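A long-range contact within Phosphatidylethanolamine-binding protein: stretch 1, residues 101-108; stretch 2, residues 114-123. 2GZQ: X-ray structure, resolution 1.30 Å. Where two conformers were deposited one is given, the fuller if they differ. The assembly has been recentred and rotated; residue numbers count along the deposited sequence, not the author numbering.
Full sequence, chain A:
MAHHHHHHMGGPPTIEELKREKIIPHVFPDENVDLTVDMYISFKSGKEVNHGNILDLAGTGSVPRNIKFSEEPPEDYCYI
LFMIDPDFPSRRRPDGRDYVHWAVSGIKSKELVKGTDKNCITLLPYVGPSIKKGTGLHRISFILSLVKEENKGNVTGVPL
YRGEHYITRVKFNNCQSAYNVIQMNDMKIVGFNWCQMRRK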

ATOM      1  N   HIS A 101       1.508  -7.046   0.902  1.00  2.72           N
ATOM      2  CA  HIS A 101       0.418  -7.549   1.702  1.00  2.13           C
ATOM      3  C   HIS A 101      -0.928  -7.562   1.000  1.00  2.00           C
ATOM      4  O   HIS A 101      -1.791  -8.380   1.363  1.00  2.00           O
ATOM      5  CB  HIS A 101       0.327  -6.703   2.974  1.00  3.12           C
ATOM      6  CG  HIS A 101       1.467  -6.925   3.895  1.00  2.68           C
ATOM      7  ND1 HIS A 101       1.579  -8.058   4.654  1.00  4.69           N
ATOM      8  CD2 HIS A 101       2.587  -6.200   4.141  1.00  4.51           C
ATOM      9  CE1 HIS A 101       2.717  -8.025   5.337  1.00  5.12           C
ATOM     10  NE2 HIS A 101       3.345  -6.899   5.043  1.00  5.42           N
ATOM     11  N   TRP A 102      -1.166  -6.643   0.075  1.00  2.07           N
ATOM     12  CA  TRP A 102      -2.523  -6.401  -0.418  1.00  2.21           C
ATOM     13  C   TRP A 102      -2.428  -5.570  -1.670  1.00  2.74           C
ATOM     14  O   TRP A 102      -1.653  -4.612  -1.714  1.00  3.43           O
ATOM     15  CB  TRP A 102      -3.331  -5.682   0.673  1.00  3.28           C
ATOM     16  CG  TRP A 102      -4.775  -5.433   0.368  1.00  2.26           C
ATOM     17  CD1 TRP A 102      -5.622  -6.199  -0.386  1.00  2.98           C
ATOM     18  CD2 TRP A 102      -5.539  -4.331   0.846  1.00  2.41           C
ATOM     19  NE1 TRP A 102      -6.876  -5.630  -0.396  1.00  2.27           N
ATOM     20  CE2 TRP A 102      -6.847  -4.479   0.350  1.00  2.37           C
ATOM     21  CE3 TRP A 102      -5.237  -3.228   1.656  1.00  3.35           C
ATOM     22  CZ2 TRP A 102      -7.847  -3.551   0.600  1.00  2.91           C
ATOM     23  CZ3 TRP A 102      -6.245  -2.317   1.930  1.00  4.30           C
ATOM     24  CH2 TRP A 102      -7.539  -2.485   1.408  1.00  3.05           C
ATOM     25  N   ALA A 103      -3.204  -5.932  -2.687  1.00  2.55           N
ATOM     26  CA  ALA A 103      -3.357  -5.117  -3.890  1.00  3.20           C
ATOM     27  C   ALA A 103      -4.775  -5.190  -4.379  1.00  2.73           C
ATOM     28  O   ALA A 103      -5.278  -6.270  -4.704  1.00  2.98           O
ATOM     29  CB  ALA A 103      -2.424  -5.575  -5.005  1.00  3.47           C
ATOM     30  N   VAL A 104      -5.437  -4.042  -4.466  1.00  3.04           N
ATOM     31  CA  VAL A 104      -6.815  -3.972  -4.922  1.00  2.36           C
ATOM     32  C   VAL A 104      -6.901  -2.821  -5.914  1.00  2.22           C
ATOM     33  O   VAL A 104      -6.369  -1.746  -5.690  1.00  2.87           O
ATOM     34  CB  VAL A 104      -7.806  -3.853  -3.741  1.00  3.11           C
ATOM     35  CG1 VAL A 104      -7.521  -2.635  -2.875  1.00  4.41           C
ATOM     36  CG2 VAL A 104      -9.231  -3.859  -4.220  1.00  4.08           C
ATOM     37  N   SER A 105      -7.587  -3.078  -7.023  1.00  3.03           N
ATOM     38  CA  SER A 105      -7.658  -2.155  -8.135  1.00  3.63           C
ATOM     39  C   SER A 105      -9.092  -1.930  -8.571  1.00  4.28           C
ATOM     40  O   SER A 105      -9.908  -2.848  -8.515  1.00  9.85           O
ATOM     41  CB  SER A 105      -6.824  -2.761  -9.257  1.00  5.36           C
ATOM     42  OG  SER A 105      -6.770  -1.941 -10.413  1.00  5.57           O
ATOM     43  N   GLY A 106      -9.451  -0.729  -8.973  1.00  3.85           N
ATOM     44  CA  GLY A 106     -10.800  -0.473  -9.468  1.00  4.07           C
ATOM     45  C   GLY A 106     -11.662   0.428  -8.616  1.00  2.93           C
ATOM     46  O   GLY A 106     -12.842   0.636  -8.936  1.00  4.27           O
ATOM     47  N   ILE A 107     -11.092   0.955  -7.540  1.00  3.29           N
ATOM     48  CA  ILE A 107     -11.841   1.767  -6.559  1.00  3.66           C
ATOM     49  C   ILE A 107     -12.338   3.056  -7.214  1.00  2.57           C
ATOM     50  O   ILE A 107     -11.593   3.777  -7.853  1.00  2.62           O
ATOM     51  CB  ILE A 107     -10.954   2.145  -5.331  1.00  5.74           C
ATOM     52  CG1 ILE A 107     -10.374   0.892  -4.639  1.00  6.41           C
ATOM     53  CG2 ILE A 107     -11.708   3.011  -4.366  1.00 12.14           C
ATOM     54  CD1 ILE A 107      -9.061   1.106  -3.911  1.00  9.08           C
ATOM     55  N   LYS A 108     -13.622   3.320  -7.080  1.00  3.34           N
ATOM     56  CA  LYS A 108     -14.287   4.495  -7.643  1.00  4.93           C
ATOM     57  C   LYS A 108     -14.851   5.428  -6.557  1.00  4.74           C
ATOM     58  O   LYS A 108     -15.139   6.590  -6.838  1.00  8.70           O
ATOM     59  CB  LYS A 108     -15.452   4.083  -8.560  1.00  6.88           C
ATOM     60  CG  LYS A 108     -15.051   3.341  -9.797  1.00  9.89           C
ATOM     61  CD  LYS A 108     -14.163   4.181 -10.703  1.00 11.82           C
ATOM     62  CE  LYS A 108     -14.910   5.352 -11.314  1.00 11.55           C
ATOM     63  NZ  LYS A 108     -14.105   6.273 -12.187  1.00 13.80           N
TER
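Stretch 2 (114-123) KGTDKNCITL

The strand part of stretch 2 pairs antiparallel with stretch 1, the strand that takes in residues 101-107; stretch 2 approaches it first as a loop and then as a strand that includes Ile-121 and Thr-122. The loop ends in a type I beta turn from Asp-117 to Cys-120, which leads into the strand and is closed by a hydrogen bond from Cys-120 N to Asp-117 O (3.1 Å). The contact buries 545 Å², both sides summed.

His-101 makes no contact with stretch 2. The indole of Trp-102 (chi1 t) reaches the loop that precedes the turn, where its CZ2 lies 3.7 Å from Gly-115 CA. A water draws this corner together, accepting from Trp-102 NE1 (2.9 Å) and donating to Gly-115 O (2.7 Å); it is also hydrogen-bonded to Thr-122 OG1 (2.8 Å).

At Ala-103 the pairing frays: Leu-123 N to Ala-103 O is short at 2.9 Å but bent to 127°, a weak bond at the point where the chain of stretch 2 turns a corner. Val-104 faces Thr-122 as a non-hydrogen-bonded pair, CA to CA 4.5 Å, and its CG2 packs 3.8 Å from Cys-120 CB. Ser-105 and Ile-121 form the hydrogen-bonded pair that anchors the register, Ser-105 N to Ile-121 O at 2.9 Å and Ile-121 N to Ser-105 O at 2.7 Å, both nearly straight. The side chains of Ser-105 and Ile-121 share one face of the sheet; Ser-105 CB also lies 4.0 Å from Leu-123 CD1.

Gly-106, at phi 113°, leaves room for the turn: a CB here would lie 2.4 Å from Asn-119 O. Its own O sits 3.3 Å from Asn-119 CB. Although the CA-to-CB bond of Ile-107 points away, its CG1 approaches Cys-120 SG to 3.7 Å. Finally, Lys-108 N donates to a second water (2.9 Å), which in turn donates to Asp-117 OD2 (2.5 Å) and Asn-119 OD1 (3.0 Å), tying the turn to the end of stretch 1.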

ATOM      1  N   LYS A 114     -14.252  -2.805   4.297  1.00  2.73           N
ATOM      2  CA  LYS A 114     -13.788  -4.193   4.291  0.50  4.18           C
ATOM      3  C   LYS A 114     -13.112  -4.568   2.978  1.00  3.53           C
ATOM      4  O   LYS A 114     -13.171  -5.722   2.543  1.00  5.62           O
ATOM      5  CB  LYS A 114     -14.935  -5.160   4.590  0.50  7.07           C
ATOM      6  CG  LYS A 114     -15.431  -5.061   5.999  0.50  3.58           C
ATOM      7  CD  LYS A 114     -16.211  -6.304   6.428  0.50  7.85           C
ATOM      8  CE  LYS A 114     -16.815  -6.114   7.799  0.50  4.71           C
ATOM      9  NZ  LYS A 114     -17.526  -7.329   8.296  0.50  6.01           N
ATOM     10  N   GLY A 115     -12.439  -3.602   2.360  1.00  2.94           N
ATOM     11  CA  GLY A 115     -11.464  -3.904   1.346  1.00  3.48           C
ATOM     12  C   GLY A 115     -11.974  -4.156  -0.055  1.00  3.33           C
ATOM     13  O   GLY A 115     -11.159  -4.441  -0.937  1.00  4.32           O
ATOM     14  N   THR A 116     -13.273  -4.016  -0.309  1.00  3.68           N
ATOM     15  CA  THR A 116     -13.807  -4.331  -1.633  1.00  4.55           C
ATOM     16  C   THR A 116     -15.192  -3.737  -1.835  1.00  4.47           C
ATOM     17  O   THR A 116     -15.889  -3.363  -0.883  1.00  5.03           O
ATOM     18  CB  THR A 116     -13.842  -5.830  -1.837  1.00  6.32           C
ATOM     19  OG1 THR A 116     -14.095  -6.105  -3.223  1.00  7.42           O
ATOM     20  CG2 THR A 116     -14.880  -6.479  -0.976  1.00 10.03           C
ATOM     21  N   ASP A 117     -15.593  -3.654  -3.096  1.00  4.41           N
ATOM     22  CA  ASP A 117     -16.931  -3.377  -3.538  1.00  4.58           C
ATOM     23  C   ASP A 117     -17.105  -3.921  -4.945  1.00  4.46           C
ATOM     24  O   ASP A 117     -16.208  -4.586  -5.459  1.00  4.44           O
ATOM     25  CB  ASP A 117     -17.276  -1.884  -3.444  1.00  6.52           C
ATOM     26  CG  ASP A 117     -16.518  -1.017  -4.404  1.00  8.84           C
ATOM     27  OD1 ASP A 117     -16.065  -1.504  -5.443  1.00  7.93           O
ATOM     28  OD2 ASP A 117     -16.426   0.201  -4.104  1.00 17.48           O
ATOM     29  N   LYS A 118     -18.240  -3.607  -5.581  1.00  3.65           N
ATOM     30  CA  LYS A 118     -18.584  -4.171  -6.883  1.00  2.74           C
ATOM     31  C   LYS A 118     -17.580  -3.841  -7.965  1.00  3.74           C
ATOM     32  O   LYS A 118     -17.498  -4.572  -8.957  1.00  6.12           O
ATOM     33  CB  LYS A 118     -19.976  -3.712  -7.309  1.00  3.71           C
ATOM     34  CG  LYS A 118     -20.110  -2.224  -7.515  1.00  5.30           C
ATOM     35  CD  LYS A 118     -21.520  -1.829  -7.872  1.00  7.22           C
ATOM     36  CE  LYS A 118     -21.570  -0.375  -8.305  1.00  8.58           C
ATOM     37  NZ  LYS A 118     -22.948   0.077  -8.615  1.00 17.82           N
ATOM     38  N   ASN A 119     -16.851  -2.736  -7.806  1.00  3.49           N
ATOM     39  CA  ASN A 119     -15.910  -2.248  -8.814  1.00  4.46           C
ATOM     40  C   ASN A 119     -14.526  -2.838  -8.717  1.00  3.29           C
ATOM     41  O   ASN A 119     -13.725  -2.674  -9.637  1.00  5.14           O
ATOM     42  CB  ASN A 119     -15.804  -0.722  -8.708  1.00  5.41           C
ATOM     43  CG  ASN A 119     -17.137  -0.024  -8.900  1.00  9.70           C
ATOM     44  OD1 ASN A 119     -17.529   0.812  -8.085  1.00 14.48           O
ATOM     45  ND2 ASN A 119     -17.826  -0.365  -9.964  1.00 11.68           N
ATOM     46  N   CYS A 120     -14.232  -3.436  -7.572  1.00  3.13           N
ATOM     47  CA  CYS A 120     -12.853  -3.741  -7.242  0.50  2.00           C
ATOM     48  C   CYS A 120     -12.422  -5.127  -7.691  1.00  5.08           C
ATOM     49  O   CYS A 120     -13.167  -6.093  -7.612  1.00  9.52           O
ATOM     50  CB  CYS A 120     -12.644  -3.574  -5.751  0.50  2.00           C
ATOM     51  SG  CYS A 120     -12.810  -1.861  -5.211  0.50  5.57           S
ATOM     52  N   ILE A 121     -11.195  -5.216  -8.152  1.00  3.15           N
ATOM     53  CA  ILE A 121     -10.534  -6.471  -8.450  1.00  3.38           C
ATOM     54  C   ILE A 121      -9.463  -6.634  -7.393  1.00  3.21           C
ATOM     55  O   ILE A 121      -8.554  -5.790  -7.276  1.00  4.13           O
ATOM     56  CB  ILE A 121      -9.907  -6.432  -9.848  1.00  3.20           C
ATOM     57  CG1 ILE A 121     -10.944  -6.109 -10.906  1.00  3.41           C
ATOM     58  CG2 ILE A 121      -9.233  -7.771 -10.138  1.00  6.07           C
ATOM     59  CD1 ILE A 121     -10.413  -6.065 -12.321  1.00  5.68           C
ATOM     60  N   THR A 122      -9.519  -7.712  -6.640  1.00  3.46           N
ATOM     61  CA  THR A 122      -8.499  -8.023  -5.669  1.00  4.03           C
ATOM     62  C   THR A 122      -7.366  -8.820  -6.319  1.00  3.97           C
ATOM     63  O   THR A 122      -7.491 -10.017  -6.578  1.00  4.18           O
ATOM     64  CB  THR A 122      -9.089  -8.734  -4.445  1.00  4.34           C
ATOM     65  OG1 THR A 122      -9.996  -7.830  -3.790  1.00  5.10           O
ATOM     66  CG2 THR A 122      -8.028  -9.142  -3.464  1.00  5.77           C
ATOM     67  N   LEU A 123      -6.301  -8.128  -6.664  1.00  3.36           N
ATOM     68  CA  LEU A 123      -5.193  -8.740  -7.376  1.00  2.96           C
ATOM     69  C   LEU A 123      -4.331  -9.581  -6.432  1.00  2.20           C
ATOM     70  O   LEU A 123      -3.814 -10.614  -6.790  1.00  3.08           O
ATOM     71  CB  LEU A 123      -4.341  -7.655  -8.031  1.00  3.01           C
ATOM     72  CG  LEU A 123      -5.028  -6.837  -9.110  1.00  3.71           C
ATOM     73  CD1 LEU A 123      -4.125  -5.647  -9.509  1.00  5.24           C
ATOM     74  CD2 LEU A 123      -5.359  -7.669 -10.303  1.00  4.21           C
TER
HETATM   75  O   HOH W   1      -9.462  -6.545  -1.401  1.00 11.38           O
HETATM   76  O   HOH W   2     -15.801   1.825  -5.914  0.50 14.65           O